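Local coordinates for protein D-aminopeptidase (PDB 5TZB) that probably hydrolyses peptides and amides with an N-terminal beta-amino acid, as a beta-aminopeptidase of the S58 family of Ntn hydrolases, at residues P81-G93 with E294-N308. Sequence-based numbering, arbitrary orientation.
Sequences PCFAGVHVLNGNG and EDSSGDIFLAFATGN
The backbone oxygen of Asp295 is gripped by two asparagine amides, Asn90 and Asn92. They lie at one end of an antiparallel pair, strands 82-88 and 298-305, in a mixed sheet consistent with the layered alpha/beta core of Ntn-type hydrolases. A classic beta bulge interrupts the register where Leu89 and Asn90 both face Asp299. Asn92 ND2 lies 2.8 Å from Asp295 O. Asn90 ND2 is 3.1 Å from Asp295 O, and the two donors arrive from opposite faces of the carbonyl plane. The bond from Asn92 is nearly straight (175°), with the acceptor in the plane of its amide. Asn90 ND2 also donates to Ser297 O, so its one nitrogen ties down two carbonyls of the 294-297 type I turn. Asn90 CG is anti to the backbone N (chi1 -162°), which carries the amide out over this turn. Its OD1 takes bonds from Arg277 and Arg281 of a third subunit, so the same side chain also links this contact to that subunit.

Strand 260-266 flanks 298-305, and 106-107 flanks 82-88. In the bulge, Asn90 N gives Asp299 O a long bond of 3.3 Å, set on a lone pair; the bond from Leu89 N is weak.

On the face toward helix 272-289, the His87 and Phe301 side chains run side by side. The Phe301 ring meets the edge of the imidazole, CD2 to CD2 at 3.9 Å. From the bulge, Leu89 CB packs obliquely on Phe301 CE2. On the other face, Leu302 CD1 touches Val86 CG1 at 3.7 Å, and Ala84 CB rests on Phe304 CB. Cys82 SG sits obliquely beside the Phe304 ring.

At the far end a water joins the two segments: it accepts from Phe83 N and donates to Asn308 O and, at 2.6 Å, to Ala305 O.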
loop_
_atom_site.group_PDB
_atom_site.type_symbol
_atom_site.label_atom_id
_atom_site.label_comp_id
_atom_site.label_asym_id
_atom_site.label_seq_id
_atom_site.Cartn_x
_atom_site.Cartn_y
_atom_site.Cartn_z
ATOM N N PRO C 81 -8.203 -19.099 14.006
ATOM C CA PRO C 81 -7.945 -18.029 13.042
ATOM C C PRO C 81 -7.452 -18.540 11.698
ATOM O O PRO C 81 -6.769 -19.560 11.650
ATOM C CB PRO C 81 -6.843 -17.203 13.731
ATOM C CG PRO C 81 -7.006 -17.490 15.175
ATOM C CD PRO C 81 -7.413 -18.924 15.237
ATOM N N CYS C 82 -7.779 -17.825 10.624
ATOM C CA CYS C 82 -7.258 -18.137 9.298
ATOM C C CYS C 82 -6.341 -17.025 8.833
ATOM O O CYS C 82 -6.631 -15.843 9.027
ATOM C CB CYS C 82 -8.383 -18.310 8.271
ATOM S SG CYS C 82 -9.509 -19.672 8.569
ATOM N N PHE C 83 -5.240 -17.394 8.199
ATOM C CA PHE C 83 -4.460 -16.410 7.481
ATOM C C PHE C 83 -5.338 -15.811 6.360
ATOM O O PHE C 83 -6.197 -16.492 5.780
ATOM C CB PHE C 83 -3.183 -17.028 6.927
ATOM C CG PHE C 83 -2.112 -17.271 7.977
ATOM C CD1 PHE C 83 -1.978 -16.417 9.069
ATOM C CD2 PHE C 83 -1.230 -18.350 7.859
ATOM C CE1 PHE C 83 -0.970 -16.627 10.033
ATOM C CE2 PHE C 83 -0.228 -18.578 8.820
ATOM C CZ PHE C 83 -0.094 -17.716 9.904
ATOM N N ALA C 84 -5.165 -14.523 6.099
ATOM C CA ALA C 84 -6.016 -13.848 5.130
ATOM C C ALA C 84 -5.339 -12.605 4.587
ATOM O O ALA C 84 -4.353 -12.130 5.143
ATOM C CB ALA C 84 -7.365 -13.502 5.755
ATOM N N GLY C 85 -5.879 -12.078 3.491
ATOM C CA GLY C 85 -5.345 -10.874 2.898
ATOM C C GLY C 85 -6.444 -10.195 2.100
ATOM O O GLY C 85 -7.452 -10.828 1.750
ATOM N N VAL C 86 -6.252 -8.912 1.802
ATOM C CA VAL C 86 -7.240 -8.168 1.026
ATOM C C VAL C 86 -6.604 -7.498 -0.172
ATOM O O VAL C 86 -5.420 -7.141 -0.137
ATOM C CB VAL C 86 -7.941 -7.092 1.866
ATOM C CG1 VAL C 86 -8.763 -7.729 2.953
ATOM C CG2 VAL C 86 -6.927 -6.112 2.463
ATOM N N HIS C 87 -7.387 -7.331 -1.238
ATOM C CA HIS C 87 -6.972 -6.461 -2.321
ATOM C C HIS C 87 -8.110 -5.559 -2.784
ATOM O O HIS C 87 -9.247 -6.008 -2.965
ATOM C CB HIS C 87 -6.442 -7.235 -3.541
ATOM C CG HIS C 87 -6.061 -6.318 -4.659
ATOM N ND1 HIS C 87 -4.823 -5.707 -4.727
ATOM C CD2 HIS C 87 -6.783 -5.811 -5.688
ATOM C CE1 HIS C 87 -4.790 -4.900 -5.772
ATOM N NE2 HIS C 87 -5.966 -4.943 -6.374
ATOM N N VAL C 88 -7.787 -4.288 -3.005
ATOM C CA VAL C 88 -8.789 -3.343 -3.469
ATOM C C VAL C 88 -8.485 -2.856 -4.884
ATOM O O VAL C 88 -7.506 -2.153 -5.114
ATOM C CB VAL C 88 -8.906 -2.114 -2.533
ATOM C CG1 VAL C 88 -9.916 -1.138 -3.121
ATOM C CG2 VAL C 88 -9.319 -2.544 -1.142
ATOM N N LEU C 89 -9.320 -3.271 -5.832
ATOM C CA LEU C 89 -9.238 -2.793 -7.202
ATOM C C LEU C 89 -9.808 -1.379 -7.292
ATOM O O LEU C 89 -9.298 -0.555 -8.040
ATOM C CB LEU C 89 -9.991 -3.750 -8.157
ATOM C CG LEU C 89 -10.320 -3.334 -9.597
ATOM C CD1 LEU C 89 -9.096 -2.861 -10.398
ATOM C CD2 LEU C 89 -10.992 -4.528 -10.310
ATOM N N ASN C 90 -10.894 -1.125 -6.569
ATOM C CA ASN C 90 -11.526 0.200 -6.564
ATOM C C ASN C 90 -12.335 0.418 -5.294
ATOM O O ASN C 90 -13.437 -0.121 -5.158
ATOM C CB ASN C 90 -12.433 0.351 -7.783
ATOM C CG ASN C 90 -12.780 1.807 -8.085
ATOM O OD1 ASN C 90 -11.969 2.538 -8.661
ATOM N ND2 ASN C 90 -13.997 2.221 -7.729
ATOM N N GLY C 91 -11.812 1.231 -4.377
ATOM C CA GLY C 91 -12.390 1.336 -3.045
ATOM C C GLY C 91 -13.624 2.192 -2.870
ATOM O O GLY C 91 -13.779 2.810 -1.813
ATOM N N ASN C 92 -14.508 2.237 -3.878
ATOM C CA ASN C 92 -15.743 3.001 -3.756
ATOM C C ASN C 92 -16.786 2.181 -3.021
ATOM O O ASN C 92 -17.857 1.918 -3.552
ATOM C CB ASN C 92 -16.281 3.430 -5.142
ATOM C CG ASN C 92 -17.143 4.696 -5.073
ATOM O OD1 ASN C 92 -17.660 5.048 -4.011
ATOM N ND2 ASN C 92 -17.323 5.375 -6.221
ATOM N N GLY C 93 -16.446 1.778 -1.797
ATOM C CA GLY C 93 -17.306 0.939 -0.981
ATOM C C GLY C 93 -16.852 0.951 0.464
ATOM O O GLY C 93 -15.792 1.494 0.798
ATOM N N GLU C 294 -15.207 0.886 -13.660
ATOM C CA GLU C 294 -16.157 1.886 -13.172
ATOM C C GLU C 294 -15.667 2.621 -11.916
ATOM O O GLU C 294 -15.308 1.989 -10.919
ATOM C CB GLU C 294 -17.513 1.241 -12.862
ATOM C CG GLU C 294 -18.318 0.804 -14.077
ATOM C CD GLU C 294 -19.663 0.152 -13.688
ATOM O OE1 GLU C 294 -19.665 -0.837 -12.909
ATOM O OE2 GLU C 294 -20.715 0.641 -14.169
ATOM N N ASP C 295 -15.665 3.951 -11.969
ATOM C CA ASP C 295 -15.407 4.762 -10.777
ATOM C C ASP C 295 -16.395 4.447 -9.646
ATOM O O ASP C 295 -16.017 4.424 -8.465
ATOM C CB ASP C 295 -15.494 6.254 -11.115
ATOM C CG ASP C 295 -15.490 7.128 -9.877
ATOM O OD1 ASP C 295 -14.407 7.309 -9.311
ATOM O OD2 ASP C 295 -16.561 7.646 -9.478
ATOM N N SER C 296 -17.640 4.158 -10.007
ATOM C CA SER C 296 -18.702 4.021 -9.004
ATOM C C SER C 296 -18.734 2.661 -8.311
ATOM O O SER C 296 -19.535 2.456 -7.401
ATOM C CB SER C 296 -20.072 4.253 -9.629
ATOM O OG SER C 296 -20.387 3.209 -10.530
ATOM N N SER C 297 -17.875 1.748 -8.743
ATOM C CA SER C 297 -17.945 0.351 -8.310
ATOM C C SER C 297 -17.001 -0.008 -7.153
ATOM O O SER C 297 -15.788 0.012 -7.302
ATOM C CB SER C 297 -17.666 -0.559 -9.515
ATOM O OG SER C 297 -18.027 -1.889 -9.242
ATOM N N GLY C 298 -17.567 -0.362 -6.005
ATOM C CA GLY C 298 -16.768 -0.792 -4.872
ATOM C C GLY C 298 -16.269 -2.202 -5.110
ATOM O O GLY C 298 -16.975 -3.180 -4.839
ATOM N N ASP C 299 -15.057 -2.310 -5.644
ATOM C CA ASP C 299 -14.515 -3.616 -5.993
ATOM C C ASP C 299 -13.469 -4.030 -4.958
ATOM O O ASP C 299 -12.300 -3.635 -5.019
ATOM C CB ASP C 299 -13.955 -3.589 -7.420
ATOM C CG ASP C 299 -15.016 -3.163 -8.454
ATOM O OD1 ASP C 299 -16.233 -3.302 -8.171
ATOM O OD2 ASP C 299 -14.645 -2.676 -9.542
ATOM N N ILE C 300 -13.924 -4.810 -3.980
ATOM C CA ILE C 300 -13.117 -5.112 -2.804
ATOM C C ILE C 300 -13.021 -6.616 -2.586
ATOM O O ILE C 300 -14.045 -7.310 -2.528
ATOM C CB ILE C 300 -13.711 -4.403 -1.559
ATOM C CG1 ILE C 300 -13.703 -2.889 -1.784
ATOM C CG2 ILE C 300 -12.974 -4.800 -0.282
ATOM C CD1 ILE C 300 -14.410 -2.079 -0.695
ATOM N N PHE C 301 -11.791 -7.117 -2.481
ATOM C CA PHE C 301 -11.545 -8.556 -2.497
ATOM C C PHE C 301 -10.851 -9.070 -1.232
ATOM O O PHE C 301 -9.893 -8.469 -0.746
ATOM C CB PHE C 301 -10.684 -8.939 -3.712
ATOM C CG PHE C 301 -11.096 -8.270 -5.002
ATOM C CD1 PHE C 301 -12.430 -8.110 -5.337
ATOM C CD2 PHE C 301 -10.123 -7.801 -5.890
ATOM C CE1 PHE C 301 -12.793 -7.482 -6.537
ATOM C CE2 PHE C 301 -10.484 -7.174 -7.090
ATOM C CZ PHE C 301 -11.812 -7.022 -7.412
ATOM N N LEU C 302 -11.321 -10.206 -0.736
ATOM C CA LEU C 302 -10.755 -10.846 0.443
ATOM C C LEU C 302 -10.436 -12.283 0.116
ATOM O O LEU C 302 -11.217 -12.948 -0.555
ATOM C CB LEU C 302 -11.725 -10.781 1.621
ATOM C CG LEU C 302 -11.404 -11.564 2.902
ATOM C CD1 LEU C 302 -10.163 -11.044 3.572
ATOM C CD2 LEU C 302 -12.580 -11.465 3.852
ATOM N N ALA C 303 -9.279 -12.744 0.571
ATOM C CA ALA C 303 -8.901 -14.143 0.458
ATOM C C ALA C 303 -8.446 -14.689 1.816
ATOM O O ALA C 303 -7.676 -14.039 2.522
ATOM C CB ALA C 303 -7.813 -14.315 -0.565
ATOM N N PHE C 304 -8.942 -15.860 2.193
ATOM C CA PHE C 304 -8.438 -16.524 3.400
ATOM C C PHE C 304 -8.086 -17.987 3.126
ATOM O O PHE C 304 -8.643 -18.630 2.224
ATOM C CB PHE C 304 -9.434 -16.402 4.567
ATOM C CG PHE C 304 -10.703 -17.212 4.405
ATOM C CD1 PHE C 304 -10.786 -18.522 4.873
ATOM C CD2 PHE C 304 -11.832 -16.640 3.834
ATOM C CE1 PHE C 304 -11.954 -19.256 4.732
ATOM C CE2 PHE C 304 -13.005 -17.367 3.696
ATOM C CZ PHE C 304 -13.063 -18.684 4.146
ATOM N N ALA C 305 -7.157 -18.505 3.924
ATOM C CA ALA C 305 -6.664 -19.861 3.752
ATOM C C ALA C 305 -6.895 -20.675 5.026
ATOM O O ALA C 305 -6.729 -20.157 6.134
ATOM C CB ALA C 305 -5.184 -19.833 3.389
ATOM N N THR C 306 -7.256 -21.950 4.871
ATOM C CA THR C 306 -7.541 -22.802 6.031
ATOM C C THR C 306 -6.428 -23.810 6.307
ATOM O O THR C 306 -6.470 -24.511 7.318
ATOM C CB THR C 306 -8.872 -23.560 5.859
ATOM O OG1 THR C 306 -8.788 -24.415 4.711
ATOM C CG2 THR C 306 -10.039 -22.584 5.662
ATOM N N GLY C 307 -5.420 -23.851 5.431
ATOM C CA GLY C 307 -4.350 -24.838 5.494
ATOM C C GLY C 307 -3.547 -24.854 6.777
ATOM O O GLY C 307 -3.183 -25.914 7.289
ATOM N N ASN C 308 -3.251 -23.672 7.300
ATOM C CA ASN C 308 -2.651 -23.571 8.623
ATOM C C ASN C 308 -3.733 -23.446 9.690
ATOM O O ASN C 308 -4.609 -22.594 9.587
ATOM C CB ASN C 308 -1.682 -22.385 8.671
ATOM C CG ASN C 308 -0.416 -22.643 7.877
ATOM O OD1 ASN C 308 0.428 -23.456 8.271
ATOM N ND2 ASN C 308 -0.293 -21.988 6.738
HETATM O O HOH W 1 -4.807 -20.340 7.858
#